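Local coordinates for Rep protein (Adeno-associated virus - 5, PDB 1M55) that probably nicks viral origin DNA as the metal-dependent endonuclease domain of the Rep protein, in a process related to rolling-circle replication, at residues R58-F63 and F77-E82; Y65-F70 and T92-S97; I99-L104 and G140-V145; R106-I111 and V131-V136; A165-N168 and Y172-A175. One frame throughout, in Å; residues are numbered along the deposited sequence.

Contact 1 of 5, residues R58-F63 and F77-E82. With ZN (zinc ion), chain C.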
# COMPACT_ATOMS: atom_id res chain seq x y z
N ARG A 58 -1.62 -8.63 -3.65
CA ARG A 58 -1.24 -8.86 -5.04
C ARG A 58 -0.88 -7.53 -5.69
O ARG A 58 0.11 -7.43 -6.42
CB ARG A 58 -2.35 -9.57 -5.81
CG ARG A 58 -1.95 -10.00 -7.22
CD ARG A 58 -0.71 -10.90 -7.23
NE ARG A 58 -0.86 -12.06 -6.34
CZ ARG A 58 -1.51 -13.17 -6.65
NH1 ARG A 58 -2.09 -13.30 -7.84
NH2 ARG A 58 -1.64 -14.13 -5.75
N ILE A 59 -1.67 -6.49 -5.40
CA ILE A 59 -1.40 -5.16 -5.95
C ILE A 59 -0.03 -4.70 -5.46
O ILE A 59 0.80 -4.24 -6.25
CB ILE A 59 -2.47 -4.13 -5.49
CG1 ILE A 59 -3.80 -4.40 -6.18
CG2 ILE A 59 -2.00 -2.70 -5.78
CD1 ILE A 59 -4.92 -3.49 -5.71
N ARG A 60 0.21 -4.85 -4.16
CA ARG A 60 1.48 -4.45 -3.57
C ARG A 60 2.68 -5.11 -4.25
O ARG A 60 3.62 -4.42 -4.66
CB ARG A 60 1.51 -4.78 -2.08
CG ARG A 60 2.85 -4.50 -1.43
CD ARG A 60 2.95 -5.12 -0.07
NE ARG A 60 2.97 -6.58 -0.08
CZ ARG A 60 4.08 -7.31 -0.05
NH1 ARG A 60 5.28 -6.73 -0.03
NH2 ARG A 60 4.00 -8.63 0.06
N ARG A 61 2.64 -6.43 -4.39
CA ARG A 61 3.74 -7.14 -5.02
C ARG A 61 3.93 -6.75 -6.49
O ARG A 61 5.04 -6.46 -6.92
CB ARG A 61 3.56 -8.65 -4.88
CG ARG A 61 3.64 -9.14 -3.44
CD ARG A 61 3.39 -10.64 -3.37
NE ARG A 61 3.32 -11.14 -2.00
CZ ARG A 61 4.37 -11.54 -1.29
NH1 ARG A 61 5.59 -11.50 -1.82
NH2 ARG A 61 4.20 -12.02 -0.07
N VAL A 62 2.84 -6.71 -7.25
CA VAL A 62 2.94 -6.34 -8.66
C VAL A 62 3.50 -4.92 -8.80
O VAL A 62 4.37 -4.66 -9.65
CB VAL A 62 1.58 -6.46 -9.38
CG1 VAL A 62 1.67 -5.86 -10.79
CG2 VAL A 62 1.18 -7.94 -9.47
N PHE A 63 3.05 -4.02 -7.93
CA PHE A 63 3.50 -2.63 -7.93
C PHE A 63 5.00 -2.58 -7.67
O PHE A 63 5.75 -1.97 -8.44
CB PHE A 63 2.75 -1.85 -6.84
CG PHE A 63 3.07 -0.37 -6.81
CD1 PHE A 63 2.15 0.55 -7.29
CD2 PHE A 63 4.28 0.09 -6.30
CE1 PHE A 63 2.43 1.92 -7.26
CE2 PHE A 63 4.57 1.46 -6.27
CZ PHE A 63 3.64 2.37 -6.75
N PHE A 77 10.77 -0.07 0.94
CA PHE A 77 9.37 0.33 0.96
C PHE A 77 8.72 0.09 2.31
O PHE A 77 9.24 -0.66 3.14
CB PHE A 77 8.57 -0.47 -0.09
CG PHE A 77 8.48 -1.96 0.20
CD1 PHE A 77 7.49 -2.47 1.06
CD2 PHE A 77 9.40 -2.85 -0.35
CE1 PHE A 77 7.43 -3.84 1.35
CE2 PHE A 77 9.34 -4.22 -0.06
CZ PHE A 77 8.36 -4.71 0.79
N PHE A 78 7.60 0.77 2.51
CA PHE A 78 6.75 0.59 3.68
C PHE A 78 5.37 0.78 3.09
O PHE A 78 5.06 1.85 2.56
CB PHE A 78 7.00 1.60 4.80
CG PHE A 78 6.20 1.30 6.05
CD1 PHE A 78 6.71 0.47 7.04
CD2 PHE A 78 4.89 1.77 6.18
CE1 PHE A 78 5.94 0.12 8.16
CE2 PHE A 78 4.11 1.43 7.29
CZ PHE A 78 4.64 0.59 8.27
N VAL A 79 4.57 -0.28 3.09
CA VAL A 79 3.23 -0.26 2.53
C VAL A 79 2.23 -0.59 3.62
O VAL A 79 2.37 -1.59 4.32
CB VAL A 79 3.11 -1.30 1.39
CG1 VAL A 79 1.71 -1.31 0.80
CG2 VAL A 79 4.14 -1.01 0.30
N GLN A 80 1.23 0.27 3.78
CA GLN A 80 0.21 0.04 4.79
C GLN A 80 -1.18 -0.02 4.15
O GLN A 80 -1.58 0.87 3.40
CB GLN A 80 0.26 1.11 5.88
CG GLN A 80 -0.74 0.89 7.00
CD GLN A 80 -0.35 1.61 8.26
OE1 GLN A 80 0.59 1.21 8.94
NE2 GLN A 80 -1.06 2.67 8.59
N PHE A 81 -1.89 -1.12 4.42
CA PHE A 81 -3.24 -1.35 3.91
C PHE A 81 -4.23 -0.86 4.97
O PHE A 81 -4.17 -1.27 6.14
CB PHE A 81 -3.44 -2.84 3.63
CG PHE A 81 -4.77 -3.18 3.01
CD1 PHE A 81 -5.49 -4.28 3.44
CD2 PHE A 81 -5.31 -2.38 2.00
CE1 PHE A 81 -6.74 -4.59 2.88
CE2 PHE A 81 -6.55 -2.67 1.44
CZ PHE A 81 -7.26 -3.78 1.88
N GLU A 82 -5.16 -0.00 4.56
CA GLU A 82 -6.14 0.57 5.47
C GLU A 82 -7.57 0.50 4.94
O GLU A 82 -7.81 0.44 3.74
CB GLU A 82 -5.81 2.04 5.75
CG GLU A 82 -4.49 2.28 6.45
CD GLU A 82 -4.14 3.75 6.58
OE1 GLU A 82 -4.98 4.61 6.22
OE2 GLU A 82 -3.03 4.06 7.03
ZN ZN C . -5.09 5.95 4.64
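Arg-60 reaches from the helix to the strand and carries its aliphatic part across Val-79 at a slant. Its CG, trans to the main-chain nitrogen (chi1 175°), sits 4.1 Å from Val-79 CG1, and CD is equally close to the valine's CB. The chain then bends at chi3, which carries the guanidinium past Val-79 to the next residue on this side of the strand. There NH1 lies 3.8 Å from Phe-77 CZ, the ring meeting the edge of the guanidinium with the two planes 39° apart. Asp-57 holds the charge through a salt bridge to NH2, and Trp-166 adds a cation-pi contact. The next residue, Arg-61, spreads its guanidinium beneath Arg-60 NH2 and shares Asp-57 as a salt-bridge partner. This is helix 50-71 packed on the central antiparallel sheet of a HUH-type Rep nuclease. The strand's alternation explains the division of labour: Val-79 and Phe-77 face the helix, while Gln-80 and Glu-82 serve the metal side. Glu-82 OE1 binds zinc at 2.1 Å together with His-89 and His-91, the histidine pair of the HUH motif. Gln-80 NE2 steadies the zinc ligand with a 2.9 Å hydrogen bond to Glu-82 OE2, on the lone pair turned away from OE1.

Contact 2 of 5, residues Y65-F70 and T92-S97. With ZN (zinc ion), chain D.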
# COMPACT_ATOMS: atom_id res chain seq x y z
N TYR A 65 7.35 -4.96 -7.87
CA TYR A 65 8.17 -5.62 -8.88
C TYR A 65 8.33 -4.73 -10.10
O TYR A 65 9.42 -4.61 -10.66
CB TYR A 65 7.57 -6.99 -9.25
CG TYR A 65 7.48 -7.96 -8.08
CD1 TYR A 65 6.72 -9.13 -8.18
CD2 TYR A 65 8.10 -7.67 -6.86
CE1 TYR A 65 6.59 -9.99 -7.08
CE2 TYR A 65 7.96 -8.52 -5.76
CZ TYR A 65 7.21 -9.67 -5.88
OH TYR A 65 7.05 -10.49 -4.78
N GLU A 66 7.25 -4.04 -10.48
CA GLU A 66 7.29 -3.14 -11.62
C GLU A 66 8.17 -1.94 -11.27
O GLU A 66 8.95 -1.46 -12.10
CB GLU A 66 5.87 -2.70 -11.99
CG GLU A 66 5.68 -2.28 -13.44
CD GLU A 66 5.87 -3.42 -14.45
OE1 GLU A 66 5.87 -4.61 -14.06
OE2 GLU A 66 6.01 -3.10 -15.65
N TRP A 67 8.08 -1.47 -10.03
CA TRP A 67 8.89 -0.35 -9.57
C TRP A 67 10.37 -0.74 -9.64
O TRP A 67 11.20 0.04 -10.11
CB TRP A 67 8.52 0.03 -8.13
CG TRP A 67 9.24 1.25 -7.63
CD1 TRP A 67 10.52 1.32 -7.18
CD2 TRP A 67 8.70 2.58 -7.51
NE1 TRP A 67 10.82 2.60 -6.78
CE2 TRP A 67 9.72 3.39 -6.98
CE3 TRP A 67 7.46 3.16 -7.80
CZ2 TRP A 67 9.54 4.76 -6.73
CZ3 TRP A 67 7.28 4.52 -7.55
CH2 TRP A 67 8.32 5.30 -7.02
N ASN A 68 10.68 -1.96 -9.20
CA ASN A 68 12.06 -2.46 -9.21
C ASN A 68 12.61 -2.46 -10.64
O ASN A 68 13.81 -2.28 -10.84
CB ASN A 68 12.15 -3.88 -8.63
CG ASN A 68 11.84 -3.94 -7.13
OD1 ASN A 68 11.64 -5.03 -6.59
ND2 ASN A 68 11.82 -2.80 -6.46
N LYS A 69 11.75 -2.70 -11.62
CA LYS A 69 12.18 -2.70 -13.01
C LYS A 69 12.74 -1.32 -13.37
O LYS A 69 13.78 -1.21 -14.02
CB LYS A 69 11.00 -3.02 -13.94
CG LYS A 69 11.36 -3.02 -15.42
CD LYS A 69 10.13 -3.16 -16.29
CE LYS A 69 9.21 -1.97 -16.11
NZ LYS A 69 8.14 -1.95 -17.14
N PHE A 70 12.06 -0.27 -12.91
CA PHE A 70 12.46 1.11 -13.16
C PHE A 70 13.64 1.58 -12.30
O PHE A 70 14.52 2.30 -12.79
CB PHE A 70 11.28 2.06 -12.97
CG PHE A 70 10.12 1.80 -13.89
CD1 PHE A 70 8.85 1.54 -13.37
CD2 PHE A 70 10.29 1.82 -15.27
CE1 PHE A 70 7.77 1.31 -14.22
CE2 PHE A 70 9.21 1.59 -16.12
CZ PHE A 70 7.95 1.34 -15.60
N THR A 92 1.46 3.50 -0.28
CA THR A 92 2.65 2.85 -0.82
C THR A 92 3.85 3.79 -0.82
O THR A 92 3.96 4.67 -1.67
CB THR A 92 2.35 2.35 -2.25
OG1 THR A 92 1.05 1.74 -2.28
CG2 THR A 92 3.39 1.33 -2.69
N LEU A 93 4.72 3.62 0.18
CA LEU A 93 5.93 4.43 0.28
C LEU A 93 7.08 3.65 -0.32
O LEU A 93 7.41 2.55 0.14
CB LEU A 93 6.26 4.76 1.74
CG LEU A 93 5.33 5.67 2.54
CD1 LEU A 93 5.86 5.79 3.96
CD2 LEU A 93 5.24 7.03 1.88
N VAL A 94 7.69 4.20 -1.36
CA VAL A 94 8.82 3.54 -2.01
C VAL A 94 9.93 4.58 -2.11
O VAL A 94 9.67 5.74 -2.43
CB VAL A 94 8.45 3.00 -3.40
CG1 VAL A 94 9.56 2.12 -3.92
CG2 VAL A 94 7.15 2.20 -3.33
N GLU A 95 11.16 4.17 -1.83
CA GLU A 95 12.27 5.12 -1.87
C GLU A 95 12.45 5.75 -3.24
O GLU A 95 12.17 5.13 -4.27
CB GLU A 95 13.57 4.49 -1.38
CG GLU A 95 14.23 3.55 -2.35
CD GLU A 95 15.52 2.99 -1.80
OE1 GLU A 95 16.32 3.77 -1.24
OE2 GLU A 95 15.73 1.77 -1.92
N THR A 96 12.91 6.99 -3.25
CA THR A 96 13.10 7.77 -4.47
C THR A 96 14.28 7.36 -5.36
O THR A 96 14.29 7.66 -6.55
CB THR A 96 13.27 9.26 -4.13
OG1 THR A 96 14.41 9.43 -3.27
CG2 THR A 96 12.04 9.78 -3.41
N SER A 97 15.26 6.69 -4.77
CA SER A 97 16.46 6.26 -5.49
C SER A 97 16.22 5.71 -6.89
O SER A 97 15.44 4.77 -7.07
CB SER A 97 17.23 5.24 -4.64
OG SER A 97 18.54 5.01 -5.14
ZN ZN D . 17.78 1.10 -1.95
O HOH W 1 13.55 3.33 -5.72
O HOH W 2 18.75 3.02 -2.96
O HOH W 3 17.13 -1.05 -1.16
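Val-94 presses its CG1 methyl onto one face of the Trp-67 indole, joining helix 50-71 to strand 88-95 in the antiparallel sheet of the Rep nuclease fold. The methyl stands 3.3 Å from the centroid of the five-membered ring and 18° off its normal, a CH-pi contact made over the face. It is a tight one, since Val-94 CG1 comes within 3.2 Å of Trp-67 NE1. The side chains run past each other in opposite senses, the indole reaching toward the sheet while the valine reaches toward the helix. A chi1 near 180° (-175°) swings the Trp-67 ring off the helix and across the strand; Leu-104, Ile-99 and Tyr-5 pack against it as well.

The rim of the indole has polar company. Glu-95 O lies at the edge, 3.6 Å from Trp-67 CZ2, but is not bonded directly to the ring nitrogen. A water in the indole plane does that work: it accepts from Trp-67 NE1 at 3.0 Å and donates to both Glu-95 O and Ser-97 O, so the end of the strand and the turn after it are held to the buried ring.

The Glu-95 side chain leaves on the other side of the strand for a second zinc ion, which Gln-73 and two waters also bind. Its carboxylate has a further partner in Lys-76 N. One of the metal's waters donates to Glu-95 OE1 and lies 3.0 Å from Ser-97 OG, with which it is also hydrogen-bonded, while Glu-95 OE2 meets the zinc itself at 2.2 Å.

Contact 3 of 5, residues I99-L104 and G140-V145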
# COMPACT_ATOMS: atom_id res chain seq x y z
N ILE A 99 14.60 7.04 -9.35
CA ILE A 99 13.37 7.51 -10.00
C ILE A 99 13.27 9.03 -9.91
O ILE A 99 13.07 9.58 -8.82
CB ILE A 99 12.12 6.90 -9.33
CG1 ILE A 99 12.28 5.38 -9.13
CG2 ILE A 99 10.87 7.19 -10.17
CD1 ILE A 99 12.26 4.57 -10.41
N SER A 100 13.42 9.73 -11.03
CA SER A 100 13.31 11.18 -11.02
C SER A 100 11.85 11.59 -10.95
O SER A 100 10.97 10.94 -11.54
CB SER A 100 13.99 11.79 -12.26
OG SER A 100 13.26 11.55 -13.44
N SER A 101 11.58 12.70 -10.27
CA SER A 101 10.22 13.19 -10.10
C SER A 101 9.48 13.48 -11.41
O SER A 101 8.28 13.21 -11.51
CB SER A 101 10.21 14.42 -9.19
OG SER A 101 8.89 14.81 -8.85
N MET A 102 10.18 14.00 -12.41
CA MET A 102 9.53 14.33 -13.68
C MET A 102 9.05 13.10 -14.47
O MET A 102 8.09 13.19 -15.24
CB MET A 102 10.43 15.21 -14.56
CG MET A 102 11.55 14.48 -15.29
SD MET A 102 12.51 15.58 -16.38
CE MET A 102 11.18 16.43 -17.29
N VAL A 103 9.70 11.96 -14.26
CA VAL A 103 9.34 10.74 -14.96
C VAL A 103 8.39 9.83 -14.15
O VAL A 103 7.76 8.92 -14.71
CB VAL A 103 10.60 9.96 -15.40
CG1 VAL A 103 11.24 9.23 -14.22
CG2 VAL A 103 10.27 9.01 -16.53
N LEU A 104 8.26 10.11 -12.86
CA LEU A 104 7.40 9.32 -11.97
C LEU A 104 5.98 9.13 -12.49
O LEU A 104 5.41 8.04 -12.38
CB LEU A 104 7.37 9.93 -10.57
CG LEU A 104 6.61 9.16 -9.48
CD1 LEU A 104 7.27 7.81 -9.22
CD2 LEU A 104 6.57 9.98 -8.20
N GLY A 140 0.76 20.57 -8.09
CA GLY A 140 2.14 20.76 -7.69
C GLY A 140 3.06 19.58 -7.96
O GLY A 140 2.69 18.63 -8.66
N ALA A 141 4.25 19.65 -7.38
CA ALA A 141 5.25 18.61 -7.54
C ALA A 141 4.93 17.36 -6.72
O ALA A 141 4.12 17.40 -5.79
CB ALA A 141 6.63 19.14 -7.15
N ASN A 142 5.57 16.25 -7.08
CA ASN A 142 5.37 14.99 -6.38
C ASN A 142 5.99 15.13 -5.00
O ASN A 142 7.16 15.51 -4.86
CB ASN A 142 6.04 13.84 -7.15
CG ASN A 142 5.40 13.62 -8.51
OD1 ASN A 142 4.18 13.61 -8.64
ND2 ASN A 142 6.23 13.44 -9.53
N LYS A 143 5.21 14.83 -3.97
CA LYS A 143 5.67 14.95 -2.59
C LYS A 143 6.75 13.93 -2.25
O LYS A 143 6.71 12.78 -2.69
CB LYS A 143 4.48 14.79 -1.64
CG LYS A 143 4.75 15.21 -0.19
CD LYS A 143 3.54 14.92 0.68
CE LYS A 143 3.64 15.58 2.05
NZ LYS A 143 3.52 17.06 1.94
N VAL A 144 7.73 14.38 -1.48
CA VAL A 144 8.80 13.52 -1.04
C VAL A 144 8.78 13.62 0.48
O VAL A 144 8.69 14.71 1.03
CB VAL A 144 10.18 13.95 -1.59
CG1 VAL A 144 11.30 13.13 -0.95
CG2 VAL A 144 10.22 13.77 -3.10
N VAL A 145 8.80 12.47 1.14
CA VAL A 145 8.79 12.43 2.60
C VAL A 145 9.96 11.58 3.06
O VAL A 145 10.53 10.82 2.27
CB VAL A 145 7.48 11.80 3.15
CG1 VAL A 145 6.28 12.63 2.73
CG2 VAL A 145 7.33 10.36 2.66
O HOH W 4 9.23 15.93 -6.33
O HOH W 5 6.98 16.62 -9.56
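Asn-142 enters the angle between Ser-101 and Leu-104, one helical turn apart, and its outer atoms meet both. CB lies 3.5 Å from Ser-101 OG, with the Leu-104 CD2 methyl a little farther off. CG is anti to the carbonyl carbon (chi1 -64°), a setting that sends the amide toward the helix and puts CG between Ser-101 OG (3.7 Å) and the same leucine methyl, Leu-104 CD2. At the tip the amide divides. ND2 comes up to the first turn of the helix, 2.9 Å from Ser-101 O and 3.1 Å from Ser-101 OG, while also touching Leu-104 CD2. OD1 is taken by Lys-135 NZ, which ties the side chain back to the segment following strand 131-133. Two waters double the link outside the amide. One donates to Asn-142 O at 2.6 Å, the other accepts from Asn-142 N, and both are hydrogen-bonded to Ser-101 OG, so the serine hydroxyl reaches both the N and the O of Asn-142 through water. Leu-104 faces inward as well, toward Tyr-5 and Ile-133. A single asparagine and its waters thus pin the loop between strands 131-133 and 145-146 to the beginning of helix 101-118, at the border of the helix-flanked antiparallel sheet of the Rep nuclease domain.

Contact 4 of 5, residues R106-I111 and V131-V136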
# COMPACT_ATOMS: atom_id res chain seq x y z
N ARG A 106 4.84 8.96 -15.58
CA ARG A 106 4.80 7.95 -16.62
C ARG A 106 5.02 6.55 -16.03
O ARG A 106 4.31 5.61 -16.40
CB ARG A 106 5.87 8.23 -17.68
CG ARG A 106 5.61 7.54 -19.01
CD ARG A 106 6.79 7.71 -19.95
NE ARG A 106 7.97 6.98 -19.49
CZ ARG A 106 9.22 7.42 -19.56
NH1 ARG A 106 9.48 8.62 -20.08
NH2 ARG A 106 10.21 6.66 -19.13
N TYR A 107 5.97 6.43 -15.11
CA TYR A 107 6.25 5.14 -14.48
C TYR A 107 5.02 4.59 -13.75
O TYR A 107 4.64 3.44 -13.95
CB TYR A 107 7.41 5.27 -13.50
CG TYR A 107 8.78 5.37 -14.14
CD1 TYR A 107 9.92 5.59 -13.37
CD2 TYR A 107 8.93 5.24 -15.53
CE1 TYR A 107 11.17 5.68 -13.95
CE2 TYR A 107 10.19 5.33 -16.12
CZ TYR A 107 11.31 5.54 -15.32
OH TYR A 107 12.56 5.63 -15.90
N VAL A 108 4.40 5.43 -12.93
CA VAL A 108 3.22 5.02 -12.17
C VAL A 108 2.07 4.67 -13.11
O VAL A 108 1.30 3.75 -12.84
CB VAL A 108 2.82 6.09 -11.12
CG1 VAL A 108 1.48 5.76 -10.48
CG2 VAL A 108 3.90 6.17 -10.05
N SER A 109 1.97 5.38 -14.23
CA SER A 109 0.95 5.11 -15.23
C SER A 109 1.17 3.70 -15.80
O SER A 109 0.22 2.93 -16.00
CB SER A 109 1.03 6.15 -16.35
OG SER A 109 0.04 5.92 -17.34
N GLN A 110 2.43 3.35 -16.03
CA GLN A 110 2.78 2.03 -16.54
C GLN A 110 2.47 0.96 -15.49
O GLN A 110 2.01 -0.13 -15.83
CB GLN A 110 4.25 1.97 -16.95
CG GLN A 110 4.57 2.74 -18.22
CD GLN A 110 6.04 2.68 -18.60
OE1 GLN A 110 6.64 1.60 -18.64
NE2 GLN A 110 6.62 3.83 -18.89
N ILE A 111 2.74 1.27 -14.23
CA ILE A 111 2.46 0.33 -13.15
C ILE A 111 0.95 0.09 -13.08
O ILE A 111 0.51 -1.05 -12.94
CB ILE A 111 2.98 0.84 -11.79
CG1 ILE A 111 4.51 0.96 -11.84
CG2 ILE A 111 2.57 -0.13 -10.68
CD1 ILE A 111 5.14 1.49 -10.57
N VAL A 131 -5.14 5.11 -8.56
CA VAL A 131 -3.68 5.03 -8.39
C VAL A 131 -3.25 6.49 -8.43
O VAL A 131 -3.22 7.10 -9.51
CB VAL A 131 -2.98 4.24 -9.51
CG1 VAL A 131 -1.46 4.26 -9.29
CG2 VAL A 131 -3.46 2.80 -9.52
N ALA A 132 -2.97 7.07 -7.27
CA ALA A 132 -2.61 8.48 -7.19
C ALA A 132 -1.30 8.79 -6.47
O ALA A 132 -1.07 8.34 -5.35
CB ALA A 132 -3.76 9.25 -6.51
N ILE A 133 -0.46 9.58 -7.13
CA ILE A 133 0.81 10.00 -6.54
C ILE A 133 0.51 11.19 -5.62
O ILE A 133 -0.18 12.14 -6.03
CB ILE A 133 1.81 10.49 -7.61
CG1 ILE A 133 2.09 9.39 -8.63
CG2 ILE A 133 3.11 10.95 -6.95
CD1 ILE A 133 2.84 9.87 -9.86
N THR A 134 0.98 11.14 -4.38
CA THR A 134 0.74 12.24 -3.47
C THR A 134 1.57 13.45 -3.91
O THR A 134 2.77 13.33 -4.20
CB THR A 134 1.08 11.85 -2.02
OG1 THR A 134 0.29 10.72 -1.65
CG2 THR A 134 0.77 13.00 -1.06
N LYS A 135 0.90 14.60 -4.01
CA LYS A 135 1.53 15.85 -4.42
C LYS A 135 1.67 16.79 -3.22
O LYS A 135 1.01 16.60 -2.19
CB LYS A 135 0.65 16.56 -5.47
CG LYS A 135 0.15 15.68 -6.60
CD LYS A 135 1.24 15.31 -7.56
CE LYS A 135 0.67 14.52 -8.72
NZ LYS A 135 1.65 14.39 -9.83
N VAL A 136 2.53 17.79 -3.37
CA VAL A 136 2.74 18.78 -2.32
C VAL A 136 1.44 19.58 -2.19
O VAL A 136 1.04 19.97 -1.09
CB VAL A 136 3.91 19.74 -2.69
CG1 VAL A 136 4.03 20.84 -1.64
CG2 VAL A 136 5.21 18.96 -2.78
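Val-108 supplies the helix's whole share of the close packing here, its two methyls shared between two strand residues. Its CG1 meets Val-131 CG1 at 3.5 Å, the tightest point. The two valines slide past each other in opposite directions. The other branch, Val-108 CG2, turns to Ile-133 and lies 3.9 Å from CD1. That isoleucine crosses the valine at a slant, so its CG1 also comes near both valine methyls. Val-131 and Ile-133 can share one partner because Ala-132 between them turns its CB away from the helix.

Away from these three side chains the contact thins quickly. Ile-111, the next residue round on the inner side of the helix, comes no nearer than 6.1 Å to the strand segment and instead packs on Phe-63, Glu-66 and Trp-67 of helix 50-71. Ser-109 and Arg-106 direct their CB atoms away from the strand, and Arg-106 is exposed. Beyond Ile-133 the chain diverges from the helix: Lys-135 is exposed, while Thr-134 bonds to Glu-6 of the neighbouring strand.

Strand 131-133 is thereby covered by helix 101-118 on one face of the antiparallel sheet. Between three aliphatic side chains the attraction is dispersive and hydrophobic, and with no polar bond between the segments to set the register, close fit of the methyls matters.

Contact 5 of 5, residues A165-N168 and Y172-A175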
# COMPACT_ATOMS: atom_id res chain seq x y z
N ALA A 165 0.25 -4.41 6.98
CA ALA A 165 1.38 -3.60 6.55
C ALA A 165 2.55 -4.52 6.21
O ALA A 165 2.65 -5.63 6.73
CB ALA A 165 1.78 -2.59 7.63
N TRP A 166 3.42 -4.04 5.32
CA TRP A 166 4.59 -4.79 4.88
C TRP A 166 5.75 -3.81 4.73
O TRP A 166 5.54 -2.64 4.40
CB TRP A 166 4.36 -5.40 3.49
CG TRP A 166 3.14 -6.27 3.32
CD1 TRP A 166 3.11 -7.63 3.31
CD2 TRP A 166 1.82 -5.83 2.98
NE1 TRP A 166 1.85 -8.07 2.97
CE2 TRP A 166 1.04 -6.99 2.77
CE3 TRP A 166 1.22 -4.57 2.83
CZ2 TRP A 166 -0.32 -6.93 2.41
CZ3 TRP A 166 -0.13 -4.51 2.47
CH2 TRP A 166 -0.88 -5.68 2.27
N THR A 167 6.97 -4.29 4.92
CA THR A 167 8.14 -3.44 4.77
C THR A 167 9.41 -4.27 4.72
O THR A 167 9.45 -5.40 5.22
CB THR A 167 8.28 -2.44 5.95
OG1 THR A 167 9.36 -1.54 5.69
CG2 THR A 167 8.54 -3.17 7.26
N ASN A 168 10.43 -3.72 4.05
CA ASN A 168 11.73 -4.37 4.00
C ASN A 168 12.73 -3.47 4.73
O ASN A 168 13.94 -3.61 4.56
CB ASN A 168 12.17 -4.71 2.56
CG ASN A 168 12.26 -3.51 1.66
OD1 ASN A 168 11.94 -2.39 2.05
ND2 ASN A 168 12.70 -3.73 0.43
N TYR A 172 11.44 -1.08 10.85
CA TYR A 172 9.99 -1.20 10.97
C TYR A 172 9.39 -2.59 10.75
O TYR A 172 8.17 -2.75 10.81
CB TYR A 172 9.31 -0.20 10.03
CG TYR A 172 9.70 1.23 10.31
CD1 TYR A 172 10.48 1.96 9.41
CD2 TYR A 172 9.33 1.84 11.51
CE1 TYR A 172 10.89 3.26 9.71
CE2 TYR A 172 9.73 3.13 11.81
CZ TYR A 172 10.51 3.84 10.92
OH TYR A 172 10.92 5.11 11.25
N LYS A 173 10.24 -3.59 10.53
CA LYS A 173 9.77 -4.95 10.29
C LYS A 173 8.85 -5.47 11.39
O LYS A 173 7.80 -6.06 11.10
CB LYS A 173 10.94 -5.91 10.08
CG LYS A 173 11.58 -5.83 8.71
CD LYS A 173 12.72 -6.83 8.57
CE LYS A 173 13.21 -6.92 7.14
NZ LYS A 173 12.15 -7.45 6.23
N LEU A 174 9.23 -5.26 12.65
CA LEU A 174 8.41 -5.73 13.75
C LEU A 174 7.13 -4.90 13.91
O LEU A 174 6.05 -5.44 14.15
CB LEU A 174 9.22 -5.72 15.05
CG LEU A 174 8.49 -6.11 16.34
CD1 LEU A 174 7.85 -7.49 16.23
CD2 LEU A 174 9.48 -6.06 17.49
N ALA A 175 7.26 -3.59 13.72
CA ALA A 175 6.12 -2.67 13.84
C ALA A 175 4.99 -2.94 12.85
O ALA A 175 3.82 -2.75 13.18
CB ALA A 175 6.60 -1.23 13.70
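Thr-167 OG1 is gripped twice: its hydroxyl gives a hydrogen bond to Phe-77 O and receives one from Leu-169 N. These bonds fix the rotation of a side chain whose methyl is what meets the other segment. The setting is the end of strand 162-167, next to strand 77-83 in the antiparallel sheet of the Rep nuclease fold, where the chain turns back toward helix 179-191. Held in this rotation (chi1 -174°), the threonine keeps CG2 between N and the carbonyl carbon, projecting at the returning chain. It lies 3.6 Å from Tyr-172 O and 4.1 Å from Tyr-172 CB. The tyrosine ring itself leads off elsewhere, to Phe-78 of the sheet and to Ile-150, Pro-151 and Leu-185 of the two neighbouring helices.

Lys-173, exposed, runs past Thr-167. Its chain is extended as far as CE, with CG 4.3 Å from Thr-167 CG2, and bends only at the last torsion. Asn-168, meanwhile, faces back into the sheet side: OD1 accepts from Phe-77 N, and ND2 donates to Ser-75 O. The bend in the lysine brings NZ near the backbone, at a long 3.5 Å from Thr-167 O and 3.8 Å from Asn-168 CA, with no hydrogen bond across the segments.

Contacts 1, 2 and 4 are buried and lay helices on the sheet, whereas contacts 3 and 5 are partly buried and fasten loops. Contacts 1 and 2 share helix 50-71 and reach neighbouring strands, joined where Phe-78 N bonds to Leu-93 O; each also carries a zinc ligand on its strand. Contacts 3 and 4 share helix 101-118, and contacts 1 and 4 touch through their helices. Chemistry follows position: arginine over valine and phenylalanine in contact 1, aromatic with a water at the rim in contact 2, amide and waters in contact 3, aliphatic in contact 4, a threonine methyl beside a backbone carbonyl in contact 5. Contact 5 adjoins contact 1 along neighbouring strands 77-83 and 162-167.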